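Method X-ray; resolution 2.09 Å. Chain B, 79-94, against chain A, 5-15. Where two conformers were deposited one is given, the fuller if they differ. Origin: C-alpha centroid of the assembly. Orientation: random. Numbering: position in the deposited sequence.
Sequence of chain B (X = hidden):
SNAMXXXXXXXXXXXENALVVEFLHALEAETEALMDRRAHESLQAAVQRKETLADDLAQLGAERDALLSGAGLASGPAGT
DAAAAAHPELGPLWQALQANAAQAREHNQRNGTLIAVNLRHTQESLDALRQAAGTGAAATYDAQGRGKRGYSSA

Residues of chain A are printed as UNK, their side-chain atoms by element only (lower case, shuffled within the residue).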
# COMPACT_ATOMS: atom_id res chain seq x y z
N GLY B 79 38.47 -19.31 -14.11
CA GLY B 79 38.45 -20.14 -15.30
C GLY B 79 37.78 -19.50 -16.50
O GLY B 79 38.21 -19.69 -17.65
N THR B 80 36.72 -18.74 -16.24
CA THR B 80 35.96 -18.08 -17.28
C THR B 80 36.75 -16.90 -17.86
O THR B 80 36.64 -16.63 -19.05
CB THR B 80 34.54 -17.59 -16.77
OG1 THR B 80 33.87 -18.66 -16.09
CG2 THR B 80 33.69 -17.12 -17.92
N ASP B 81 37.53 -16.19 -17.04
CA ASP B 81 38.48 -15.17 -17.52
C ASP B 81 39.49 -15.78 -18.49
O ASP B 81 39.74 -15.23 -19.56
CB ASP B 81 39.29 -14.55 -16.37
CG ASP B 81 38.51 -13.50 -15.60
OD1 ASP B 81 37.46 -13.05 -16.09
OD2 ASP B 81 38.94 -13.11 -14.50
N ALA B 82 40.06 -16.92 -18.09
CA ALA B 82 41.00 -17.65 -18.92
C ALA B 82 40.35 -18.08 -20.23
O ALA B 82 40.95 -17.94 -21.29
CB ALA B 82 41.55 -18.89 -18.18
N ALA B 83 39.13 -18.61 -20.15
CA ALA B 83 38.41 -19.01 -21.35
C ALA B 83 38.11 -17.83 -22.29
O ALA B 83 38.23 -17.98 -23.50
CB ALA B 83 37.15 -19.77 -21.01
N ALA B 84 37.72 -16.68 -21.75
CA ALA B 84 37.42 -15.49 -22.59
C ALA B 84 38.68 -14.93 -23.25
O ALA B 84 38.64 -14.42 -24.38
CB ALA B 84 36.72 -14.40 -21.77
N ALA B 85 39.80 -15.03 -22.54
CA ALA B 85 41.11 -14.66 -23.08
C ALA B 85 41.50 -15.55 -24.25
O ALA B 85 41.96 -15.05 -25.27
CB ALA B 85 42.18 -14.74 -21.98
N ALA B 86 41.32 -16.86 -24.09
CA ALA B 86 41.68 -17.83 -25.12
C ALA B 86 40.69 -17.90 -26.29
O ALA B 86 41.07 -18.31 -27.38
CB ALA B 86 41.84 -19.22 -24.51
N HIS B 87 39.43 -17.54 -26.04
CA HIS B 87 38.37 -17.50 -27.07
C HIS B 87 37.69 -16.13 -27.06
O HIS B 87 36.59 -16.00 -26.53
CB HIS B 87 37.30 -18.57 -26.80
CG HIS B 87 37.85 -19.95 -26.65
ND1 HIS B 87 38.20 -20.48 -25.42
CD2 HIS B 87 38.16 -20.89 -27.57
CE1 HIS B 87 38.69 -21.69 -25.60
NE2 HIS B 87 38.68 -21.96 -26.89
N PRO B 88 38.34 -15.11 -27.64
CA PRO B 88 37.95 -13.70 -27.51
C PRO B 88 36.53 -13.37 -27.90
O PRO B 88 36.02 -12.32 -27.50
CB PRO B 88 38.88 -12.98 -28.48
CG PRO B 88 40.04 -13.86 -28.61
CD PRO B 88 39.53 -15.26 -28.49
N GLU B 89 35.92 -14.22 -28.71
CA GLU B 89 34.53 -14.02 -29.09
C GLU B 89 33.58 -14.15 -27.90
O GLU B 89 32.43 -13.83 -28.02
CB GLU B 89 34.09 -14.98 -30.21
CG GLU B 89 33.89 -16.45 -29.79
CD GLU B 89 35.15 -17.29 -29.89
OE1 GLU B 89 36.28 -16.71 -29.89
OE2 GLU B 89 35.00 -18.54 -29.96
N LEU B 90 34.06 -14.66 -26.76
CA LEU B 90 33.25 -14.69 -25.56
C LEU B 90 33.43 -13.45 -24.67
O LEU B 90 32.81 -13.37 -23.62
CB LEU B 90 33.58 -15.91 -24.74
CG LEU B 90 33.66 -17.26 -25.45
CD1 LEU B 90 34.09 -18.28 -24.43
CD2 LEU B 90 32.40 -17.65 -26.12
N GLY B 91 34.27 -12.50 -25.08
CA GLY B 91 34.67 -11.39 -24.22
C GLY B 91 33.50 -10.48 -23.84
O GLY B 91 33.22 -10.31 -22.64
N PRO B 92 32.81 -9.91 -24.85
CA PRO B 92 31.66 -9.02 -24.63
C PRO B 92 30.54 -9.69 -23.83
O PRO B 92 29.96 -9.06 -22.93
CB PRO B 92 31.18 -8.70 -26.05
CG PRO B 92 32.44 -8.85 -26.89
CD PRO B 92 33.16 -9.99 -26.28
N LEU B 93 30.28 -10.96 -24.12
CA LEU B 93 29.24 -11.68 -23.43
C LEU B 93 29.59 -11.83 -21.93
O LEU B 93 28.74 -11.60 -21.06
CB LEU B 93 29.06 -13.03 -24.09
CG LEU B 93 27.79 -13.84 -23.96
CD1 LEU B 93 26.48 -13.01 -24.12
CD2 LEU B 93 27.81 -14.98 -24.95
N TRP B 94 30.84 -12.16 -21.65
CA TRP B 94 31.30 -12.40 -20.29
C TRP B 94 31.37 -11.11 -19.57
O TRP B 94 30.92 -11.05 -18.44
CB TRP B 94 32.67 -13.11 -20.28
CG TRP B 94 33.38 -13.28 -18.93
CD1 TRP B 94 34.68 -13.00 -18.69
CD2 TRP B 94 32.85 -13.79 -17.69
NE1 TRP B 94 35.00 -13.29 -17.40
CE2 TRP B 94 33.90 -13.77 -16.76
CE3 TRP B 94 31.59 -14.21 -17.28
CZ2 TRP B 94 33.74 -14.17 -15.44
CZ3 TRP B 94 31.43 -14.63 -15.98
CH2 TRP B 94 32.50 -14.61 -15.07
N UNK A 5 32.50 -27.43 -25.61
CA UNK A 5 33.53 -26.62 -26.25
C UNK A 5 33.33 -25.12 -26.04
O UNK A 5 32.72 -24.70 -25.06
c UNK A 5 32.23 -26.95 -28.41
n UNK A 5 32.07 -27.80 -29.42
c UNK A 5 33.60 -26.94 -27.75
o UNK A 5 31.33 -26.20 -28.03
N UNK A 6 33.88 -24.31 -26.94
CA UNK A 6 33.76 -22.87 -26.82
C UNK A 6 32.36 -22.35 -27.20
O UNK A 6 31.90 -21.36 -26.63
o UNK A 6 34.22 -21.60 -28.83
c UNK A 6 34.81 -22.17 -27.68
N UNK A 7 31.71 -23.01 -28.16
CA UNK A 7 30.31 -22.69 -28.51
C UNK A 7 29.37 -23.08 -27.37
O UNK A 7 28.39 -22.38 -27.09
c UNK A 7 29.88 -23.35 -29.79
N UNK A 8 29.70 -24.20 -26.71
CA UNK A 8 28.94 -24.63 -25.54
C UNK A 8 29.08 -23.59 -24.43
O UNK A 8 28.14 -23.32 -23.72
c UNK A 8 29.40 -25.98 -25.06
N UNK A 9 30.28 -23.05 -24.27
CA UNK A 9 30.50 -22.10 -23.20
C UNK A 9 29.77 -20.81 -23.54
O UNK A 9 29.20 -20.19 -22.67
c UNK A 9 31.99 -21.83 -22.98
c UNK A 9 33.78 -20.63 -21.64
c UNK A 9 31.54 -21.20 -20.54
c UNK A 9 32.29 -20.82 -21.86
N UNK A 10 29.77 -20.43 -24.80
CA UNK A 10 29.01 -19.27 -25.25
C UNK A 10 27.49 -19.43 -25.00
O UNK A 10 26.83 -18.50 -24.56
c UNK A 10 28.75 -17.69 -27.25
c UNK A 10 28.74 -17.64 -28.82
c UNK A 10 29.26 -19.02 -26.73
c UNK A 10 28.46 -16.20 -29.32
n UNK A 10 27.63 -16.15 -30.57
N UNK A 11 26.96 -20.61 -25.29
CA UNK A 11 25.55 -20.91 -25.03
C UNK A 11 25.26 -20.71 -23.55
O UNK A 11 24.27 -20.09 -23.18
c UNK A 11 25.20 -22.35 -25.46
o UNK A 11 23.88 -22.67 -25.05
N UNK A 12 26.14 -21.24 -22.70
CA UNK A 12 25.95 -21.15 -21.26
C UNK A 12 25.95 -19.71 -20.78
O UNK A 12 25.02 -19.28 -20.06
c UNK A 12 27.01 -21.97 -20.53
s UNK A 12 26.84 -22.02 -18.72
N UNK A 13 26.95 -18.94 -21.20
CA UNK A 13 27.00 -17.52 -20.86
C UNK A 13 25.74 -16.79 -21.33
O UNK A 13 25.17 -16.05 -20.56
c UNK A 13 29.73 -16.92 -19.40
c UNK A 13 28.25 -16.84 -21.43
c UNK A 13 30.79 -16.76 -21.65
c UNK A 13 29.60 -17.29 -20.85
N UNK A 14 25.31 -17.01 -22.59
CA UNK A 14 24.10 -16.37 -23.12
C UNK A 14 22.91 -16.59 -22.22
O UNK A 14 22.15 -15.66 -21.92
c UNK A 14 24.33 -16.18 -25.62
o UNK A 14 23.85 -15.87 -27.93
c UNK A 14 23.71 -16.93 -24.49
o UNK A 14 23.76 -17.94 -27.20
c UNK A 14 23.94 -16.71 -27.01
N UNK A 15 22.75 -17.83 -21.79
CA UNK A 15 21.59 -18.20 -20.99
C UNK A 15 21.69 -17.67 -19.58
O UNK A 15 20.70 -17.23 -19.00
n UNK A 15 23.36 -24.07 -22.27
n UNK A 15 21.76 -22.48 -22.46
n UNK A 15 21.61 -24.10 -20.80
c UNK A 15 20.82 -20.26 -22.22
c UNK A 15 21.43 -19.73 -20.96
c UNK A 15 22.22 -23.56 -21.84
c UNK A 15 20.55 -21.76 -22.12

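Position 5 carries four side-chain atoms: two carbons in line, the second bearing one oxygen and one nitrogen. The side chain makes no contact with the chain B stretch; its nearest approach is CB to His87(B) NE2, 7.2 Å. A carboxamide one methylene from the backbone means Asn5(A). It works locally: its OD1 accepts from the backbone N of position 8 at 2.9 Å with an N-H...acceptor angle of 154°, capping the helix that starts at the next residue.

Position 6 has one carbon and then one oxygen. The carbon, CB, lies 3.6 Å from His87(B) CD2 and 3.9 Å from the centroid of that ring, 24° off its normal, a CH-pi contact over the face. The oxygen is 3.4 Å from Glu89(B) OE2. A lone oxygen on CB, with no further carbon, identifies Ser6(A); its OG donates to that carboxylate in a weak hydrogen bond.

Position 7 shows a single carbon pointing away from chain B: Ala7(A). Position 8 also has one carbon, out of reach of the chain B stretch, and is Ala8(A).

Position 9 has four carbons, forked at the second. One terminal carbon lies 3.5 Å from Ala83(B) CB and 3.7 Å from Leu90(B) CD1. The fork is one atom beyond CB, as in leucine; isoleucine would branch at CB. This is Leu9(A), chi1 t and chi2 p, and the touching atom is CD2.

Position 10 is an unbranched run of four carbons ending in nitrogen. Its CB is 3.5 Å from Leu90(B) CD2, and the next carbon is 3.7 Å from Leu93(B) CD2. It is Lys10(A), the aliphatic part of a charged side chain supplying apolar surface.

Position 11 has one carbon then one oxygen; the CA-to-CB bond points away from the chain B stretch: Ser11(A). Position 12 has one carbon followed by sulfur and makes no contact with that stretch; with no carbon beyond the sulfur it is Cys12(A).

Position 13 again has four carbons forked at the second. One terminal carbon approaches Trp94(B) CE3 at 3.9 Å and Thr80(B) CG2 at 4.2 Å; the other reaches Leu90(B) CB at 4.2 Å, and CB sits 4.0 Å from Leu93(B) CG. This is Leu13(A), chi1 m and chi2 t. It loses 90 Å², the largest share of any residue here.

Position 14 has three carbons, the third carrying two oxygens. Its CA-to-CB bond points away, yet the second carbon is 3.7 Å from Leu93(B) CD2: Glu14(A). Position 15 has three carbons, a nitrogen, then a carbon bearing two more nitrogens, the guanidinium of Arg15(A); NH2 donates to Ser11(A) OG at 3.2 Å, within its own helix.

The contact, burying 543 Å² in all, is mainly apolar. Positions 9 and 10 lie three and four residues after 6, and 13 follows them by four and three, so all share one side of the helix. Leu90(B) and Leu93(B) give the largest areas on chain B. The weak Ser6(A) OG to Glu89(B) OE2 bond is the only hydrogen bond between the stretches, so close hydrocarbon packing dominates.

Chain A (5-15) NSAALKSCLER
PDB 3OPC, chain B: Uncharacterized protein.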